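Hydrogenase 2 maturation peptidase (Thaumarchaeota archaeon SCGC AB-539-E09, PDB 5TTX) probably cleaves the C-terminal extension from the large subunit of a [NiFe] hydrogenase once nickel has been inserted, completing its maturation. Local coordinates at residues K63-D68 against T124-I129; R9-G14 against T56-Y61; G21-G26 against L67-L72. One frame throughout, in Å; residues are numbered along the deposited sequence.

Contact 1 (K63-D68 against T124-I129); sequences KVIFLD and TLIGCI
K63-D68 and T124-C128 run in parallel as neighbouring strands, their axes 4.6 Å apart and joined by five backbone hydrogen bonds. The straightest is I126 N to F66 O at 2.7 Å, with an N-H...O angle of 172°. I126 carries much of the side-chain packing. Its CB lies 3.7 Å from L67 CD2, and CG2, anti to the backbone N, meets that same methyl. CG1 takes the position beside the backbone N and sends CD1 along the sheet to I65 CG2, 4.0 Å away. Beta-branched I65 and I126 suit a twisted strand and share one face of the sheet with L67, where I65 packs on A157 of helix 141-158. This is the middle of the mixed sheet of an alpha/beta sandwich, where strand 63-69 lies between strands 10-15 and 122-128. On the other face F66 CB touches L125 CG, while D68 OD1 comes 3.5 Å from G127 CA, where the glycine presents no side chain to the carboxylate; the acid forms a salt bridge with R98 of the second subunit. K63 runs extended as far as CE and then bends at its last bond (chi4 72°), and one water joins K63 NZ and T124 OG1, 2.8 Å from each atom.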
loop_
_atom_site.group_PDB
_atom_site.type_symbol
_atom_site.label_atom_id
_atom_site.label_comp_id
_atom_site.label_asym_id
_atom_site.label_seq_id
_atom_site.Cartn_x
_atom_site.Cartn_y
_atom_site.Cartn_z
ATOM N N LYS A 63 -30.675 16.532 5.731
ATOM C CA LYS A 63 -31.579 16.276 4.628
ATOM C C LYS A 63 -31.628 17.534 3.774
ATOM O O LYS A 63 -31.628 18.646 4.305
ATOM C CB LYS A 63 -32.961 15.857 5.152
ATOM C CG LYS A 63 -33.999 15.589 4.090
ATOM C CD LYS A 63 -35.269 15.067 4.719
ATOM C CE LYS A 63 -36.350 14.808 3.680
ATOM N NZ LYS A 63 -36.008 13.605 2.866
ATOM N N VAL A 64 -31.603 17.358 2.454
ATOM C CA VAL A 64 -31.640 18.469 1.508
ATOM C C VAL A 64 -32.708 18.196 0.466
ATOM O O VAL A 64 -32.833 17.070 -0.032
ATOM C CB VAL A 64 -30.287 18.712 0.809
ATOM C CG1 VAL A 64 -30.400 19.917 -0.077
ATOM C CG2 VAL A 64 -29.225 18.974 1.826
ATOM N N ILE A 65 -33.473 19.234 0.140
ATOM C CA ILE A 65 -34.429 19.241 -0.963
ATOM C C ILE A 65 -34.070 20.412 -1.863
ATOM O O ILE A 65 -34.050 21.562 -1.403
ATOM C CB ILE A 65 -35.872 19.376 -0.451
ATOM C CG1 ILE A 65 -36.208 18.223 0.483
ATOM C CG2 ILE A 65 -36.885 19.506 -1.598
ATOM C CD1 ILE A 65 -37.642 18.316 1.040
ATOM N N PHE A 66 -33.781 20.127 -3.133
ATOM C CA PHE A 66 -33.451 21.147 -4.126
ATOM C C PHE A 66 -34.641 21.352 -5.044
ATOM O O PHE A 66 -35.243 20.376 -5.520
ATOM C CB PHE A 66 -32.238 20.763 -4.996
ATOM C CG PHE A 66 -30.921 21.138 -4.393
ATOM C CD1 PHE A 66 -30.360 22.377 -4.640
ATOM C CD2 PHE A 66 -30.236 20.245 -3.564
ATOM C CE1 PHE A 66 -29.140 22.735 -4.061
ATOM C CE2 PHE A 66 -29.013 20.591 -2.999
ATOM C CZ PHE A 66 -28.469 21.842 -3.242
ATOM N N LEU A 67 -34.947 22.616 -5.322
ATOM C CA LEU A 67 -36.002 22.987 -6.258
ATOM C C LEU A 67 -35.396 23.830 -7.370
ATOM O O LEU A 67 -34.672 24.804 -7.103
ATOM C CB LEU A 67 -37.125 23.742 -5.542
ATOM C CG LEU A 67 -37.810 22.937 -4.426
ATOM C CD1 LEU A 67 -37.893 23.842 -3.245
ATOM C CD2 LEU A 67 -39.195 22.514 -4.823
ATOM N N ASP A 68 -35.678 23.452 -8.615
ATOM C CA ASP A 68 -35.133 24.190 -9.741
ATOM C C ASP A 68 -36.050 24.002 -10.934
ATOM O O ASP A 68 -37.066 23.303 -10.866
ATOM C CB ASP A 68 -33.694 23.747 -10.067
ATOM C CG ASP A 68 -33.609 22.285 -10.520
ATOM O OD1 ASP A 68 -34.610 21.565 -10.430
ATOM O OD2 ASP A 68 -32.533 21.846 -10.971
ATOM N N THR A 124 -32.988 15.113 -2.335
ATOM C CA THR A 124 -34.217 15.071 -3.123
ATOM C C THR A 124 -34.224 16.287 -4.056
ATOM O O THR A 124 -33.840 17.390 -3.658
ATOM C CB THR A 124 -35.469 15.071 -2.230
ATOM O OG1 THR A 124 -35.598 13.818 -1.561
ATOM C CG2 THR A 124 -36.772 15.311 -3.045
ATOM N N LEU A 125 -34.626 16.081 -5.308
ATOM C CA LEU A 125 -34.625 17.158 -6.291
ATOM C C LEU A 125 -36.010 17.217 -6.905
ATOM O O LEU A 125 -36.557 16.186 -7.316
ATOM C CB LEU A 125 -33.567 16.979 -7.386
ATOM C CG LEU A 125 -32.106 17.025 -6.973
ATOM C CD1 LEU A 125 -31.556 15.588 -6.822
ATOM C CD2 LEU A 125 -31.329 17.790 -7.981
ATOM N N ILE A 126 -36.587 18.413 -6.894
ATOM C CA ILE A 126 -37.894 18.674 -7.464
ATOM C C ILE A 126 -37.694 19.690 -8.578
ATOM O O ILE A 126 -37.353 20.858 -8.320
ATOM C CB ILE A 126 -38.874 19.189 -6.401
ATOM C CG1 ILE A 126 -39.171 18.069 -5.383
ATOM C CG2 ILE A 126 -40.133 19.721 -7.058
ATOM C CD1 ILE A 126 -39.820 18.577 -4.095
ATOM N N GLY A 127 -37.877 19.247 -9.815
ATOM C CA GLY A 127 -37.744 20.107 -10.973
ATOM C C GLY A 127 -39.119 20.440 -11.518
ATOM O O GLY A 127 -40.057 19.639 -11.399
ATOM N N CYS A 128 -39.225 21.623 -12.125
ATOM C CA CYS A 128 -40.443 22.114 -12.750
ATOM C C CYS A 128 -40.192 22.440 -14.217
ATOM O O CYS A 128 -39.245 23.160 -14.542
ATOM C CB CYS A 128 -40.946 23.370 -12.032
ATOM S SG CYS A 128 -42.399 24.062 -12.823
ATOM N N ILE A 129 -41.019 21.901 -15.109
ATOM C CA ILE A 129 -40.876 22.238 -16.524
ATOM C C ILE A 129 -41.371 23.663 -16.722
ATOM O O ILE A 129 -42.517 23.952 -16.380
ATOM C CB ILE A 129 -41.650 21.283 -17.425
ATOM C CG1 ILE A 129 -41.141 19.850 -17.215
ATOM C CG2 ILE A 129 -41.533 21.739 -18.914
ATOM C CD1 ILE A 129 -41.859 18.822 -18.076
HETATM O O HOH W 1 -34.131 14.080 0.848
#

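Contact 2 (R9-G14 against T56-Y61); sequences RVLVAG and TDLEDY
The two backbones come closest at R9 and Y61, whose CA atoms are 4.8 Å apart, where a type I turn from L58 to Y61 brings the chain back beside strand 10-14; no hydrogen bond crosses between the segments. The contact rests on the Y61 ring, which lies flat against L11. L11 CB sits over the ring centre in a CH-pi contact, 3.5 Å from the centroid and 13° off the normal. At the ring's edge, in its plane, lie R9 O and V10 N, so the backbone of the strand's start borders the same ring that L11 covers. With CG anti to its backbone N, L11 carries CD2 on to L58 CD1, 3.5 Å away, and the two leucines cross at about a right angle. Tyrosine fits this place because its flat carbon ring packs on the strand while OH hydrogen-bonds D43 and R45. An alanine here would remove both ring and hydroxyl, and would probably loosen the packing of the turn on L11 and its tie to D43 and R45. The turn is a connection in the three-layer alpha/beta/alpha fold of the hydrogenase maturation proteases: it leads from helix 54-58 into strand 63-69, and Y61 packs it against the adjoining strand 10-15.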
loop_
_atom_site.group_PDB
_atom_site.type_symbol
_atom_site.label_atom_id
_atom_site.label_comp_id
_atom_site.label_asym_id
_atom_site.label_seq_id
_atom_site.Cartn_x
_atom_site.Cartn_y
_atom_site.Cartn_z
ATOM N N ARG A 9 -31.432 21.594 10.560
ATOM C CA ARG A 9 -31.375 20.177 10.212
ATOM C C ARG A 9 -31.796 19.867 8.788
ATOM O O ARG A 9 -31.172 19.016 8.147
ATOM C CB ARG A 9 -32.240 19.366 11.180
ATOM C CG ARG A 9 -31.620 19.218 12.534
ATOM C CD ARG A 9 -30.643 18.048 12.554
ATOM N NE ARG A 9 -29.748 18.076 13.712
ATOM C CZ ARG A 9 -28.948 17.071 14.061
ATOM N NH1 ARG A 9 -28.932 15.947 13.346
ATOM N NH2 ARG A 9 -28.165 17.183 15.131
ATOM N N VAL A 10 -32.839 20.508 8.275
ATOM C CA VAL A 10 -33.321 20.272 6.921
ATOM C C VAL A 10 -33.130 21.544 6.107
ATOM O O VAL A 10 -33.445 22.639 6.583
ATOM C CB VAL A 10 -34.796 19.850 6.894
ATOM C CG1 VAL A 10 -35.307 19.835 5.443
ATOM C CG2 VAL A 10 -34.960 18.497 7.548
ATOM N N LEU A 11 -32.600 21.392 4.891
ATOM C CA LEU A 11 -32.403 22.486 3.956
ATOM C C LEU A 11 -33.368 22.298 2.804
ATOM O O LEU A 11 -33.356 21.248 2.154
ATOM C CB LEU A 11 -30.966 22.534 3.427
ATOM C CG LEU A 11 -30.791 23.478 2.211
ATOM C CD1 LEU A 11 -31.104 24.904 2.601
ATOM C CD2 LEU A 11 -29.377 23.404 1.579
ATOM N N VAL A 12 -34.205 23.297 2.552
ATOM C CA VAL A 12 -34.969 23.364 1.308
ATOM C C VAL A 12 -34.417 24.527 0.496
ATOM O O VAL A 12 -34.513 25.692 0.921
ATOM C CB VAL A 12 -36.473 23.529 1.565
ATOM C CG1 VAL A 12 -37.260 23.495 0.255
ATOM C CG2 VAL A 12 -36.981 22.475 2.550
ATOM N N ALA A 13 -33.851 24.213 -0.676
ATOM C CA ALA A 13 -33.066 25.160 -1.462
ATOM C C ALA A 13 -33.760 25.452 -2.777
ATOM O O ALA A 13 -33.970 24.544 -3.586
ATOM C CB ALA A 13 -31.653 24.626 -1.726
ATOM N N GLY A 14 -34.110 26.720 -2.995
ATOM C CA GLY A 14 -34.621 27.153 -4.281
ATOM C C GLY A 14 -33.498 27.683 -5.152
ATOM O O GLY A 14 -32.748 28.574 -4.745
ATOM N N THR A 56 -18.735 23.807 5.721
ATOM C CA THR A 56 -19.237 24.787 6.687
ATOM C C THR A 56 -20.649 25.282 6.378
ATOM O O THR A 56 -21.084 26.289 6.956
ATOM C CB THR A 56 -18.303 26.005 6.815
ATOM O OG1 THR A 56 -18.386 26.799 5.623
ATOM C CG2 THR A 56 -16.856 25.577 7.047
ATOM N N ASP A 57 -21.379 24.623 5.481
ATOM C CA ASP A 57 -22.729 25.074 5.155
ATOM C C ASP A 57 -23.610 23.878 4.820
ATOM O O ASP A 57 -24.382 23.424 5.663
ATOM C CB ASP A 57 -22.710 26.082 3.993
ATOM C CG ASP A 57 -24.070 26.721 3.738
ATOM O OD1 ASP A 57 -24.979 26.535 4.563
ATOM O OD2 ASP A 57 -24.240 27.413 2.704
ATOM N N LEU A 58 -23.486 23.344 3.606
ATOM C CA LEU A 58 -24.366 22.250 3.191
ATOM C C LEU A 58 -24.170 21.010 4.061
ATOM O O LEU A 58 -25.137 20.308 4.393
ATOM C CB LEU A 58 -24.126 21.931 1.718
ATOM C CG LEU A 58 -25.103 21.000 1.018
ATOM C CD1 LEU A 58 -26.542 21.461 1.176
ATOM C CD2 LEU A 58 -24.733 20.963 -0.429
ATOM N N GLU A 59 -22.934 20.740 4.471
ATOM C CA GLU A 59 -22.672 19.554 5.273
ATOM C C GLU A 59 -23.328 19.610 6.651
ATOM O O GLU A 59 -23.446 18.568 7.303
ATOM C CB GLU A 59 -21.163 19.348 5.422
ATOM C CG GLU A 59 -20.498 20.328 6.353
ATOM C CD GLU A 59 -18.999 20.103 6.443
ATOM O OE1 GLU A 59 -18.526 19.026 6.008
ATOM O OE2 GLU A 59 -18.291 21.001 6.946
ATOM N N ASP A 60 -23.776 20.775 7.105
ATOM C CA ASP A 60 -24.433 20.826 8.404
ATOM C C ASP A 60 -25.895 20.413 8.356
ATOM O O ASP A 60 -26.550 20.425 9.396
ATOM C CB ASP A 60 -24.310 22.225 8.998
ATOM C CG ASP A 60 -22.861 22.644 9.196
ATOM O OD1 ASP A 60 -21.990 21.746 9.324
ATOM O OD2 ASP A 60 -22.595 23.870 9.214
ATOM N N TYR A 61 -26.423 20.047 7.196
ATOM C CA TYR A 61 -27.774 19.518 7.102
ATOM C C TYR A 61 -27.730 18.005 6.999
ATOM O O TYR A 61 -26.772 17.428 6.485
ATOM C CB TYR A 61 -28.523 20.087 5.893
ATOM C CG TYR A 61 -28.649 21.573 5.972
ATOM C CD1 TYR A 61 -29.725 22.161 6.629
ATOM C CD2 TYR A 61 -27.672 22.399 5.431
ATOM C CE1 TYR A 61 -29.834 23.542 6.737
ATOM C CE2 TYR A 61 -27.780 23.777 5.520
ATOM C CZ TYR A 61 -28.861 24.337 6.176
ATOM O OH TYR A 61 -28.963 25.696 6.279
#

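Contact 3 (G21-G26 against L67-L72); sequences GDDGFG and LDSVEL
F25 sets its ring against the end of strand 63-69, with CD1 3.2 Å from D68 O and CE1 4.1 Å from L67 CB. The contact belongs to the first beta-alpha unit of the alpha/beta sandwich, where the loop after strand 10-15 winds into helix 25-34 at the C-terminal ends of the parallel strands. In relatives this C-terminal end of the sheet carries the acidic residues and the histidine thought to recognise nickel. A short 3-10 segment, 22-24, leads to G24 at the N-cap. F25 holds CG anti to its backbone N (chi1 163°), which swings the ring toward the sheet, between L67 and helix 141-158, where V143, T147 and A150 touch it; a large apolar ring suits this buried seam. G26 must be small: its CA lies 3.7 Å from L67 O, and a CB there would run into that oxygen. The polar end of the contact is built differently. The D22 carboxylate is gripped by three backbone N-H groups, OD1 by R131 and S132 and OD2 by S140, bonds that tie this loop to residues 131-140. D23 OD2 accepts from N17 N, while D23 OD1 comes within 3.5 Å of S69 CB. No hydrogen bond joins the segments directly; two waters bridge them. One lies 2.9 Å from D23 OD1, to which it can donate, and accepts from S69 N. S69, compact and polar, holds OG anti to its backbone N, and there a second water stands 2.7 Å from S69 OG while donating to D22 O.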
loop_
_atom_site.group_PDB
_atom_site.type_symbol
_atom_site.label_atom_id
_atom_site.label_comp_id
_atom_site.label_asym_id
_atom_site.label_seq_id
_atom_site.Cartn_x
_atom_site.Cartn_y
_atom_site.Cartn_z
ATOM N N GLY A 21 -37.989 34.713 -15.684
ATOM C CA GLY A 21 -39.285 34.092 -15.875
ATOM C C GLY A 21 -39.450 32.863 -15.017
ATOM O O GLY A 21 -39.314 32.908 -13.791
ATOM N N ASP A 22 -39.751 31.743 -15.660
ATOM C CA ASP A 22 -40.041 30.536 -14.900
ATOM C C ASP A 22 -38.791 29.894 -14.288
ATOM O O ASP A 22 -38.927 28.929 -13.524
ATOM C CB ASP A 22 -40.787 29.534 -15.783
ATOM C CG ASP A 22 -42.189 29.999 -16.146
ATOM O OD1 ASP A 22 -42.715 29.519 -17.171
ATOM O OD2 ASP A 22 -42.769 30.860 -15.423
ATOM N N ASP A 23 -37.584 30.402 -14.563
ATOM C CA ASP A 23 -36.434 29.947 -13.782
ATOM C C ASP A 23 -36.522 30.383 -12.336
ATOM O O ASP A 23 -35.735 29.904 -11.513
ATOM C CB ASP A 23 -35.119 30.459 -14.367
ATOM C CG ASP A 23 -33.931 29.607 -13.956
ATOM O OD1 ASP A 23 -34.085 28.362 -13.971
ATOM O OD2 ASP A 23 -32.843 30.157 -13.645
ATOM N N GLY A 24 -37.430 31.302 -12.012
ATOM C CA GLY A 24 -37.676 31.638 -10.628
ATOM C C GLY A 24 -38.585 30.678 -9.886
ATOM O O GLY A 24 -38.980 30.980 -8.761
ATOM N N PHE A 25 -38.933 29.524 -10.470
ATOM C CA PHE A 25 -39.739 28.529 -9.752
ATOM C C PHE A 25 -39.186 28.219 -8.355
ATOM O O PHE A 25 -39.908 28.310 -7.355
ATOM C CB PHE A 25 -39.829 27.250 -10.587
ATOM C CG PHE A 25 -40.270 26.029 -9.809
ATOM C CD1 PHE A 25 -39.340 25.052 -9.406
ATOM C CD2 PHE A 25 -41.612 25.839 -9.499
ATOM C CE1 PHE A 25 -39.763 23.907 -8.698
ATOM C CE2 PHE A 25 -42.039 24.701 -8.790
ATOM C CZ PHE A 25 -41.143 23.743 -8.400
ATOM N N GLY A 26 -37.909 27.835 -8.263
ATOM C CA GLY A 26 -37.345 27.405 -6.994
ATOM C C GLY A 26 -37.392 28.474 -5.910
ATOM O O GLY A 26 -37.913 28.249 -4.814
ATOM N N LEU A 67 -34.947 22.616 -5.322
ATOM C CA LEU A 67 -36.002 22.987 -6.258
ATOM C C LEU A 67 -35.396 23.830 -7.370
ATOM O O LEU A 67 -34.672 24.804 -7.103
ATOM C CB LEU A 67 -37.125 23.742 -5.542
ATOM C CG LEU A 67 -37.810 22.937 -4.426
ATOM C CD1 LEU A 67 -37.893 23.842 -3.245
ATOM C CD2 LEU A 67 -39.195 22.514 -4.823
ATOM N N ASP A 68 -35.678 23.452 -8.615
ATOM C CA ASP A 68 -35.133 24.190 -9.741
ATOM C C ASP A 68 -36.050 24.002 -10.934
ATOM O O ASP A 68 -37.066 23.303 -10.866
ATOM C CB ASP A 68 -33.694 23.747 -10.067
ATOM C CG ASP A 68 -33.609 22.285 -10.520
ATOM O OD1 ASP A 68 -34.610 21.565 -10.430
ATOM O OD2 ASP A 68 -32.533 21.846 -10.971
ATOM N N SER A 69 -35.649 24.590 -12.048
ATOM C CA SER A 69 -36.388 24.493 -13.297
ATOM C C SER A 69 -35.621 23.569 -14.241
ATOM O O SER A 69 -34.401 23.684 -14.368
ATOM C CB SER A 69 -36.598 25.896 -13.888
ATOM O OG SER A 69 -37.213 25.860 -15.165
ATOM N N VAL A 70 -36.324 22.641 -14.875
ATOM C CA VAL A 70 -35.699 21.617 -15.717
ATOM C C VAL A 70 -36.510 21.459 -16.997
ATOM O O VAL A 70 -37.724 21.257 -16.946
ATOM C CB VAL A 70 -35.604 20.241 -15.006
ATOM C CG1 VAL A 70 -34.671 20.289 -13.817
ATOM C CG2 VAL A 70 -36.983 19.764 -14.565
ATOM N N GLU A 71 -35.842 21.474 -18.142
ATOM C CA GLU A 71 -36.536 21.145 -19.380
ATOM C C GLU A 71 -36.558 19.628 -19.583
ATOM O O GLU A 71 -35.545 19.012 -19.898
ATOM C CB GLU A 71 -35.902 21.880 -20.562
ATOM C CG GLU A 71 -36.297 23.375 -20.555
ATOM C CD GLU A 71 -37.662 23.679 -21.234
ATOM O OE1 GLU A 71 -37.793 24.832 -21.756
ATOM O OE2 GLU A 71 -38.577 22.783 -21.259
ATOM N N LEU A 72 -37.730 19.040 -19.420
ATOM C CA LEU A 72 -38.008 17.639 -19.674
ATOM C C LEU A 72 -39.160 17.569 -20.652
ATOM O O LEU A 72 -39.838 18.568 -20.902
ATOM C CB LEU A 72 -38.388 16.911 -18.367
ATOM C CG LEU A 72 -37.305 17.032 -17.304
ATOM C CD1 LEU A 72 -37.798 16.479 -16.003
ATOM C CD2 LEU A 72 -35.991 16.300 -17.788
HETATM O O HOH W 2 -39.726 26.105 -14.230
HETATM O O HOH W 3 -33.344 26.488 -11.952
#

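From the N terminus, strand 10-15 opens contact 2 and the loop into helix 25-34 opens contact 3. The chain then forms strand 42-48 and helix 54-58, and the turn at 56-61 closes contact 2 before contact 3 is complete, so these two cross. Strand 63-69 follows at once: it opens contact 1, and its end closes contact 3, the two sharing L67 and D68. Contact 1 closes last, when strand 122-128 arrives after a long excursion of two helices and a strand; it lies in series after contact 2. Together the three tie strand 63-69 and its approach to the strand on each flank and to the first helix.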